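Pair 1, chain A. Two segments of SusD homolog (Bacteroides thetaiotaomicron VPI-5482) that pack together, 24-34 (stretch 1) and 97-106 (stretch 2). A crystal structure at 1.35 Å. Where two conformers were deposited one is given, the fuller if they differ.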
# COMPACT_ATOMS: atom_id res chain seq x y z
N ALA A 24 -17.58 17.70 -0.22
CA ALA A 24 -17.49 17.24 1.16
C ALA A 24 -17.86 15.78 1.27
O ALA A 24 -17.21 15.03 2.03
CB ALA A 24 -18.36 18.14 2.10
N PHE A 25 -18.88 15.35 0.54
CA PHE A 25 -19.26 13.96 0.56
C PHE A 25 -18.13 13.09 -0.01
O PHE A 25 -17.78 12.08 0.58
CB PHE A 25 -20.57 13.75 -0.17
CG PHE A 25 -21.17 12.40 0.05
CD1 PHE A 25 -20.77 11.34 -0.72
CD2 PHE A 25 -22.08 12.18 1.07
CE1 PHE A 25 -21.30 10.11 -0.51
CE2 PHE A 25 -22.62 10.92 1.26
CZ PHE A 25 -22.20 9.88 0.48
N LEU A 26 -17.56 13.50 -1.14
CA LEU A 26 -16.39 12.80 -1.69
C LEU A 26 -15.27 12.73 -0.67
O LEU A 26 -14.67 11.66 -0.46
CB LEU A 26 -15.98 13.46 -2.98
CG LEU A 26 -14.67 12.94 -3.59
CD1 LEU A 26 -14.84 11.47 -3.98
CD2 LEU A 26 -14.25 13.80 -4.78
N LEU A 27 -14.99 13.81 0.03
CA LEU A 27 -13.91 13.78 0.95
C LEU A 27 -14.18 12.83 2.13
O LEU A 27 -13.25 12.32 2.72
CB LEU A 27 -13.54 15.19 1.43
CG LEU A 27 -12.76 16.01 0.41
CD1 LEU A 27 -12.74 17.46 0.90
CD2 LEU A 27 -11.35 15.51 0.24
N SER A 28 -15.45 12.57 2.47
CA SER A 28 -15.78 11.63 3.51
C SER A 28 -15.42 10.19 3.07
O SER A 28 -15.21 9.34 3.92
CB SER A 28 -17.27 11.73 3.90
OG SER A 28 -18.12 11.07 2.98
N ILE A 29 -15.36 9.94 1.76
CA ILE A 29 -14.94 8.62 1.24
C ILE A 29 -13.45 8.47 1.51
O ILE A 29 -13.03 7.45 2.05
CB ILE A 29 -15.29 8.47 -0.25
CG1 ILE A 29 -16.81 8.53 -0.50
CG2 ILE A 29 -14.66 7.16 -0.82
CD1 ILE A 29 -17.22 8.74 -1.96
N TYR A 30 -12.66 9.46 1.15
CA TYR A 30 -11.24 9.48 1.48
C TYR A 30 -11.02 9.34 2.98
O TYR A 30 -10.15 8.60 3.44
CB TYR A 30 -10.59 10.74 0.99
CG TYR A 30 -10.35 10.84 -0.48
CD1 TYR A 30 -9.20 10.37 -1.05
CD2 TYR A 30 -11.28 11.46 -1.33
CE1 TYR A 30 -8.93 10.48 -2.39
CE2 TYR A 30 -11.03 11.59 -2.67
CZ TYR A 30 -9.86 11.09 -3.22
OH TYR A 30 -9.60 11.24 -4.55
N ASN A 31 -11.84 10.02 3.79
CA ASN A 31 -11.73 9.89 5.24
C ASN A 31 -11.94 8.48 5.73
O ASN A 31 -11.21 8.01 6.60
CB ASN A 31 -12.69 10.90 5.91
CG ASN A 31 -12.50 10.96 7.40
OD1 ASN A 31 -11.44 11.36 7.86
ND2 ASN A 31 -13.51 10.54 8.16
N SER A 32 -12.95 7.82 5.21
CA SER A 32 -13.20 6.44 5.60
C SER A 32 -12.05 5.53 5.20
O SER A 32 -11.67 4.67 6.00
CB SER A 32 -14.52 5.89 5.06
OG SER A 32 -15.63 6.55 5.69
N PHE A 33 -11.48 5.72 4.02
CA PHE A 33 -10.34 4.90 3.61
C PHE A 33 -9.18 5.16 4.56
O PHE A 33 -8.49 4.21 4.96
CB PHE A 33 -9.95 5.23 2.19
CG PHE A 33 -8.87 4.34 1.66
CD1 PHE A 33 -9.18 3.07 1.16
CD2 PHE A 33 -7.57 4.74 1.66
CE1 PHE A 33 -8.17 2.26 0.65
CE2 PHE A 33 -6.58 3.91 1.17
CZ PHE A 33 -6.89 2.68 0.68
N ARG A 34 -8.94 6.40 4.94
CA ARG A 34 -7.90 6.73 5.89
C ARG A 34 -8.18 6.05 7.23
O ARG A 34 -7.26 5.54 7.89
CB ARG A 34 -7.82 8.23 6.07
CG ARG A 34 -6.89 8.66 7.19
CD ARG A 34 -6.62 10.13 7.15
NE ARG A 34 -7.85 10.91 7.23
CZ ARG A 34 -7.93 12.18 6.87
NH1 ARG A 34 -6.89 12.83 6.41
NH2 ARG A 34 -9.11 12.81 7.00
N THR A 97 -17.79 1.13 4.37
CA THR A 97 -18.35 2.49 4.50
C THR A 97 -17.88 3.34 3.31
O THR A 97 -18.69 4.04 2.70
CB THR A 97 -17.97 3.14 5.83
OG1 THR A 97 -18.43 2.35 6.92
CG2 THR A 97 -18.55 4.58 5.96
N ALA A 98 -16.59 3.31 2.99
CA ALA A 98 -16.07 3.98 1.82
C ALA A 98 -16.74 3.52 0.54
O ALA A 98 -17.14 4.33 -0.30
CB ALA A 98 -14.52 3.80 1.74
N ILE A 99 -16.82 2.21 0.38
CA ILE A 99 -17.43 1.62 -0.83
C ILE A 99 -18.88 2.05 -0.98
O ILE A 99 -19.31 2.45 -2.06
CB ILE A 99 -17.27 0.08 -0.84
CG1 ILE A 99 -15.80 -0.31 -1.10
CG2 ILE A 99 -18.19 -0.58 -1.86
CD1 ILE A 99 -15.48 -1.71 -0.59
N GLN A 100 -19.64 1.95 0.10
CA GLN A 100 -21.06 2.30 0.03
C GLN A 100 -21.25 3.80 -0.22
O GLN A 100 -22.16 4.19 -0.95
CB GLN A 100 -21.80 1.85 1.29
CG GLN A 100 -23.20 2.45 1.47
CD GLN A 100 -24.22 1.96 0.44
OE1 GLN A 100 -24.43 2.59 -0.61
NE2 GLN A 100 -24.89 0.86 0.76
N ASP A 101 -20.42 4.66 0.36
CA ASP A 101 -20.50 6.09 0.06
C ASP A 101 -20.11 6.39 -1.38
O ASP A 101 -20.73 7.26 -2.04
CB ASP A 101 -19.76 6.91 1.09
CG ASP A 101 -20.48 6.91 2.44
OD1 ASP A 101 -21.70 6.56 2.49
OD2 ASP A 101 -19.86 7.25 3.45
N ALA A 102 -19.12 5.69 -1.93
CA ALA A 102 -18.82 5.83 -3.35
C ALA A 102 -20.03 5.45 -4.18
O ALA A 102 -20.35 6.13 -5.14
CB ALA A 102 -17.57 4.97 -3.76
N ASN A 103 -20.65 4.33 -3.84
CA ASN A 103 -21.85 3.90 -4.56
C ASN A 103 -22.93 4.97 -4.52
O ASN A 103 -23.59 5.24 -5.54
CB ASN A 103 -22.36 2.57 -3.99
CG ASN A 103 -21.43 1.38 -4.27
OD1 ASN A 103 -20.59 1.43 -5.16
ND2 ASN A 103 -21.62 0.31 -3.53
N ILE A 104 -23.13 5.57 -3.35
CA ILE A 104 -24.11 6.64 -3.20
C ILE A 104 -23.76 7.83 -4.06
O ILE A 104 -24.60 8.34 -4.79
CB ILE A 104 -24.28 7.04 -1.73
CG1 ILE A 104 -24.97 5.92 -0.95
CG2 ILE A 104 -25.05 8.38 -1.61
CD1 ILE A 104 -24.85 5.99 0.52
N LEU A 105 -22.54 8.32 -3.97
CA LEU A 105 -22.16 9.47 -4.79
C LEU A 105 -22.41 9.17 -6.27
O LEU A 105 -22.95 10.01 -7.01
CB LEU A 105 -20.68 9.86 -4.55
CG LEU A 105 -20.17 11.07 -5.34
CD1 LEU A 105 -19.03 11.81 -4.63
CD2 LEU A 105 -19.69 10.70 -6.72
N LEU A 106 -22.03 8.00 -6.72
CA LEU A 106 -22.17 7.69 -8.14
C LEU A 106 -23.67 7.66 -8.54
O LEU A 106 -24.02 8.05 -9.66
CB LEU A 106 -21.45 6.39 -8.50
CG LEU A 106 -19.93 6.51 -8.40
CD1 LEU A 106 -19.30 5.11 -8.36
CD2 LEU A 106 -19.39 7.35 -9.57
O HOH W 1 -17.23 7.19 3.68
O HOH W 2 -20.33 10.02 4.49

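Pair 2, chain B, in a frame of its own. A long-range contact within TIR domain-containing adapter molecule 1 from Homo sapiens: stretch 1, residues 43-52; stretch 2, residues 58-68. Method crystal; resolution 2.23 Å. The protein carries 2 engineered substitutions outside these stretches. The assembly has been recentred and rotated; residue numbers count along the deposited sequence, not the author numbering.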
# COMPACT_ATOMS: atom_id res chain seq x y z
N GLN B 43 -5.46 1.99 -3.69
CA GLN B 43 -6.45 0.93 -3.93
C GLN B 43 -5.92 -0.06 -4.92
O GLN B 43 -6.13 -1.25 -4.75
CB GLN B 43 -7.74 1.50 -4.55
CG GLN B 43 -8.67 2.20 -3.62
CD GLN B 43 -10.14 2.17 -4.09
OE1 GLN B 43 -11.06 2.18 -3.27
NE2 GLN B 43 -10.34 2.14 -5.41
N ASP B 44 -5.33 0.46 -6.00
CA ASP B 44 -4.88 -0.40 -7.08
C ASP B 44 -3.77 -1.34 -6.58
O ASP B 44 -3.78 -2.53 -6.87
CB ASP B 44 -4.40 0.41 -8.29
CG ASP B 44 -5.54 0.94 -9.14
OD1 ASP B 44 -6.67 0.41 -9.02
OD2 ASP B 44 -5.30 1.86 -9.94
N LEU B 45 -2.84 -0.82 -5.80
CA LEU B 45 -1.73 -1.61 -5.28
C LEU B 45 -2.33 -2.62 -4.28
O LEU B 45 -2.02 -3.81 -4.35
CB LEU B 45 -0.67 -0.70 -4.60
CG LEU B 45 0.51 -1.38 -3.87
CD1 LEU B 45 1.31 -2.19 -4.85
CD2 LEU B 45 1.44 -0.38 -3.11
N LEU B 46 -3.23 -2.16 -3.41
CA LEU B 46 -3.90 -3.06 -2.48
C LEU B 46 -4.73 -4.15 -3.19
O LEU B 46 -4.85 -5.28 -2.70
CB LEU B 46 -4.79 -2.30 -1.51
CG LEU B 46 -5.33 -3.13 -0.32
CD1 LEU B 46 -4.22 -3.72 0.53
CD2 LEU B 46 -6.23 -2.29 0.57
N HIS B 47 -5.28 -3.83 -4.34
CA HIS B 47 -6.01 -4.83 -5.13
C HIS B 47 -5.04 -5.96 -5.52
O HIS B 47 -5.35 -7.16 -5.42
CB HIS B 47 -6.63 -4.15 -6.36
CG HIS B 47 -7.20 -5.09 -7.37
ND1 HIS B 47 -8.36 -5.81 -7.14
CD2 HIS B 47 -6.79 -5.41 -8.61
CE1 HIS B 47 -8.60 -6.58 -8.19
NE2 HIS B 47 -7.67 -6.35 -9.10
N ALA B 48 -3.85 -5.55 -5.92
CA ALA B 48 -2.83 -6.52 -6.40
C ALA B 48 -2.32 -7.40 -5.26
O ALA B 48 -2.10 -8.61 -5.44
CB ALA B 48 -1.65 -5.77 -7.08
N MSE B 49 -2.09 -6.79 -4.10
CA MSE B 49 -1.62 -7.51 -2.89
C MSE B 49 -2.68 -8.49 -2.43
O MSE B 49 -2.37 -9.63 -2.01
CB MSE B 49 -1.29 -6.52 -1.78
CG MSE B 49 -0.03 -5.66 -2.07
SE MSE B 49 0.14 -4.09 -0.88
CE MSE B 49 0.15 -4.85 0.88
N VAL B 50 -3.94 -8.07 -2.53
CA VAL B 50 -5.10 -8.96 -2.23
C VAL B 50 -5.07 -10.19 -3.11
O VAL B 50 -5.18 -11.28 -2.64
CB VAL B 50 -6.44 -8.22 -2.38
CG1 VAL B 50 -7.62 -9.22 -2.52
CG2 VAL B 50 -6.63 -7.33 -1.19
N LEU B 51 -4.87 -9.99 -4.41
CA LEU B 51 -4.75 -11.09 -5.36
C LEU B 51 -3.58 -12.03 -5.02
O LEU B 51 -3.67 -13.27 -5.13
CB LEU B 51 -4.56 -10.51 -6.76
CG LEU B 51 -5.77 -9.79 -7.30
CD1 LEU B 51 -5.43 -9.01 -8.57
CD2 LEU B 51 -6.85 -10.80 -7.56
N LEU B 52 -2.45 -11.44 -4.65
CA LEU B 52 -1.28 -12.21 -4.25
C LEU B 52 -1.56 -13.06 -3.03
O LEU B 52 -1.15 -14.22 -2.98
CB LEU B 52 -0.09 -11.28 -3.96
CG LEU B 52 0.55 -10.58 -5.15
CD1 LEU B 52 1.64 -9.65 -4.68
CD2 LEU B 52 1.09 -11.63 -6.12
N THR B 58 -0.98 -14.81 -11.35
CA THR B 58 -1.11 -14.44 -12.76
C THR B 58 -1.83 -13.11 -12.89
O THR B 58 -1.36 -12.22 -13.60
CB THR B 58 -1.86 -15.51 -13.55
OG1 THR B 58 -1.02 -16.64 -13.66
CG2 THR B 58 -2.22 -15.04 -14.96
N GLU B 59 -2.95 -12.96 -12.19
CA GLU B 59 -3.75 -11.74 -12.31
C GLU B 59 -3.01 -10.63 -11.56
O GLU B 59 -2.91 -9.51 -12.03
CB GLU B 59 -5.18 -11.98 -11.82
CG GLU B 59 -6.13 -10.74 -11.86
CD GLU B 59 -7.60 -11.07 -11.40
OE1 GLU B 59 -7.96 -12.26 -11.34
OE2 GLU B 59 -8.38 -10.15 -11.08
N ALA B 60 -2.45 -10.95 -10.39
CA ALA B 60 -1.70 -9.97 -9.62
C ALA B 60 -0.61 -9.34 -10.47
O ALA B 60 -0.44 -8.13 -10.45
CB ALA B 60 -1.09 -10.61 -8.39
N ARG B 61 0.11 -10.17 -11.21
CA ARG B 61 1.22 -9.71 -12.06
C ARG B 61 0.72 -8.86 -13.22
O ARG B 61 1.38 -7.93 -13.62
CB ARG B 61 2.03 -10.90 -12.63
CG ARG B 61 2.87 -11.64 -11.59
CD ARG B 61 3.72 -12.78 -12.21
NE ARG B 61 3.57 -14.01 -11.43
CZ ARG B 61 4.56 -14.78 -10.99
NH1 ARG B 61 5.82 -14.50 -11.25
NH2 ARG B 61 4.27 -15.86 -10.28
N ILE B 62 -0.46 -9.14 -13.74
CA ILE B 62 -1.03 -8.28 -14.78
C ILE B 62 -1.39 -6.90 -14.21
O ILE B 62 -1.13 -5.89 -14.82
CB ILE B 62 -2.24 -8.95 -15.45
CG1 ILE B 62 -1.73 -10.05 -16.39
CG2 ILE B 62 -3.09 -7.93 -16.20
CD1 ILE B 62 -2.75 -11.07 -16.71
N SER B 63 -1.94 -6.89 -13.02
CA SER B 63 -2.24 -5.65 -12.33
C SER B 63 -0.98 -4.86 -11.97
O SER B 63 -0.97 -3.62 -11.98
CB SER B 63 -3.01 -5.96 -11.05
OG SER B 63 -4.22 -6.65 -11.33
N LEU B 64 0.10 -5.55 -11.61
CA LEU B 64 1.28 -4.80 -11.18
C LEU B 64 1.97 -4.26 -12.41
O LEU B 64 2.56 -3.20 -12.37
CB LEU B 64 2.23 -5.67 -10.36
CG LEU B 64 1.64 -5.98 -8.97
CD1 LEU B 64 2.29 -7.22 -8.42
CD2 LEU B 64 1.81 -4.80 -8.03
N GLU B 65 1.88 -5.00 -13.51
CA GLU B 65 2.46 -4.50 -14.75
C GLU B 65 1.79 -3.18 -15.18
O GLU B 65 2.44 -2.30 -15.72
CB GLU B 65 2.38 -5.54 -15.87
CG GLU B 65 2.27 -4.95 -17.31
CD GLU B 65 3.59 -4.45 -17.88
OE1 GLU B 65 4.65 -4.83 -17.33
OE2 GLU B 65 3.56 -3.68 -18.87
N ALA B 66 0.49 -3.03 -14.94
CA ALA B 66 -0.16 -1.78 -15.26
C ALA B 66 0.29 -0.69 -14.31
O ALA B 66 0.06 0.50 -14.56
CB ALA B 66 -1.68 -1.95 -15.20
N LEU B 67 0.93 -1.08 -13.21
CA LEU B 67 1.33 -0.09 -12.21
C LEU B 67 2.82 0.23 -12.25
O LEU B 67 3.32 0.91 -11.37
CB LEU B 67 0.91 -0.54 -10.79
CG LEU B 67 -0.60 -0.63 -10.49
CD1 LEU B 67 -0.86 -1.20 -9.12
CD2 LEU B 67 -1.26 0.73 -10.61
N LYS B 68 3.52 -0.20 -13.29
CA LYS B 68 5.00 -0.24 -13.26
C LYS B 68 5.73 1.11 -13.20
O LYS B 68 6.92 1.17 -12.90
CB LYS B 68 5.53 -1.05 -14.44
CG LYS B 68 5.23 -0.45 -15.81
CD LYS B 68 5.76 -1.35 -16.90
CE LYS B 68 5.64 -0.73 -18.27
NZ LYS B 68 6.46 -1.50 -19.26

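The sharpest difference between these two helix pairs lies where an isoleucine in one coincides with an alanine in the other. In pair 1, A:Ile29 reaches across to the second helix, its CD1 lying 4.2 Å from CB of A:Ala102. In pair 2 the bulk comes from the other side: B:Ala48, at the A:Ile29 position, offers only a methyl group, and the CA-to-CB bond of B:Leu64, at the A:Ala102 position, points sideways, but the end of its side chain comes nearer, with CD2 3.7 Å from CB of B:Ala48. Large against small has become small against large, and the gap between the backbones is filled either way.

The frame that permits this exchange is nearly identical. Both pairs are antiparallel, with angles of 163° and 161° between helix directions and closest axial approaches of 8.5 and 8.2 Å; fourteen central residues superpose to 0.3 Å. The buried areas, 459 and 462 Å², also agree. One element is constant: A:Ala98 and B:Ala60 fall together to 0.1 Å, and each marks a close backbone approach, with CA of A:Ala98 4.8 Å from CA of A:Ile29 and CA of B:Ala60 4.9 Å from CA of B:Ala48. A:Leu26 and B:Leu45 match as well, with the same t, p rotamer.

Around this common point the chemistry diverges. A:Ser32 and B:Leu51 occupy one position, and their CB atoms come about equally near the shared alanine: CB of A:Ser32 is 3.9 Å from CB of A:Ala98, and CB of B:Leu51 is 3.8 Å from CB of B:Ala60. The difference lies beyond CB. B:Leu51 adds a branch whose CD1 is 3.8 Å from CG of B:Glu59, whereas OG of A:Ser32 donates to water 1 at 2.6 Å from its O. That water in turn donates to OD2 of A:Asp101, again at 2.6 Å from its O, so a polar edge is joined across the helices without a direct hydrogen bond. Water 2 makes a second link, donating to OG of A:Ser28 and OD2 of A:Asp101. The counterpart of A:Asp101 is B:Ser63, whose OG instead turns back on its own helix to donate to O of B:Glu59 at 3.2 Å, while also lying at the edge of the B:His47 ring.

Near the start of the first stretch the second stretch keeps a leucine, A:Leu105 or B:Leu67, and its partner changes. A:Phe25 covers the second helix with its ring, the edge meeting O of A:Asp101 at 3.3 Å from CE1, and CE1 of A:Phe25 also lies 4.1 Å from CB of A:Leu105. B:Asp44 takes that place with a shorter side chain, and B:Leu67 packs against it, CD2 lying 3.9 Å from CB of B:Asp44. The general lesson is that a backbone arrangement fixes the space to be filled, but leaves open which stretch fills it, and whether side chains or water complete the join.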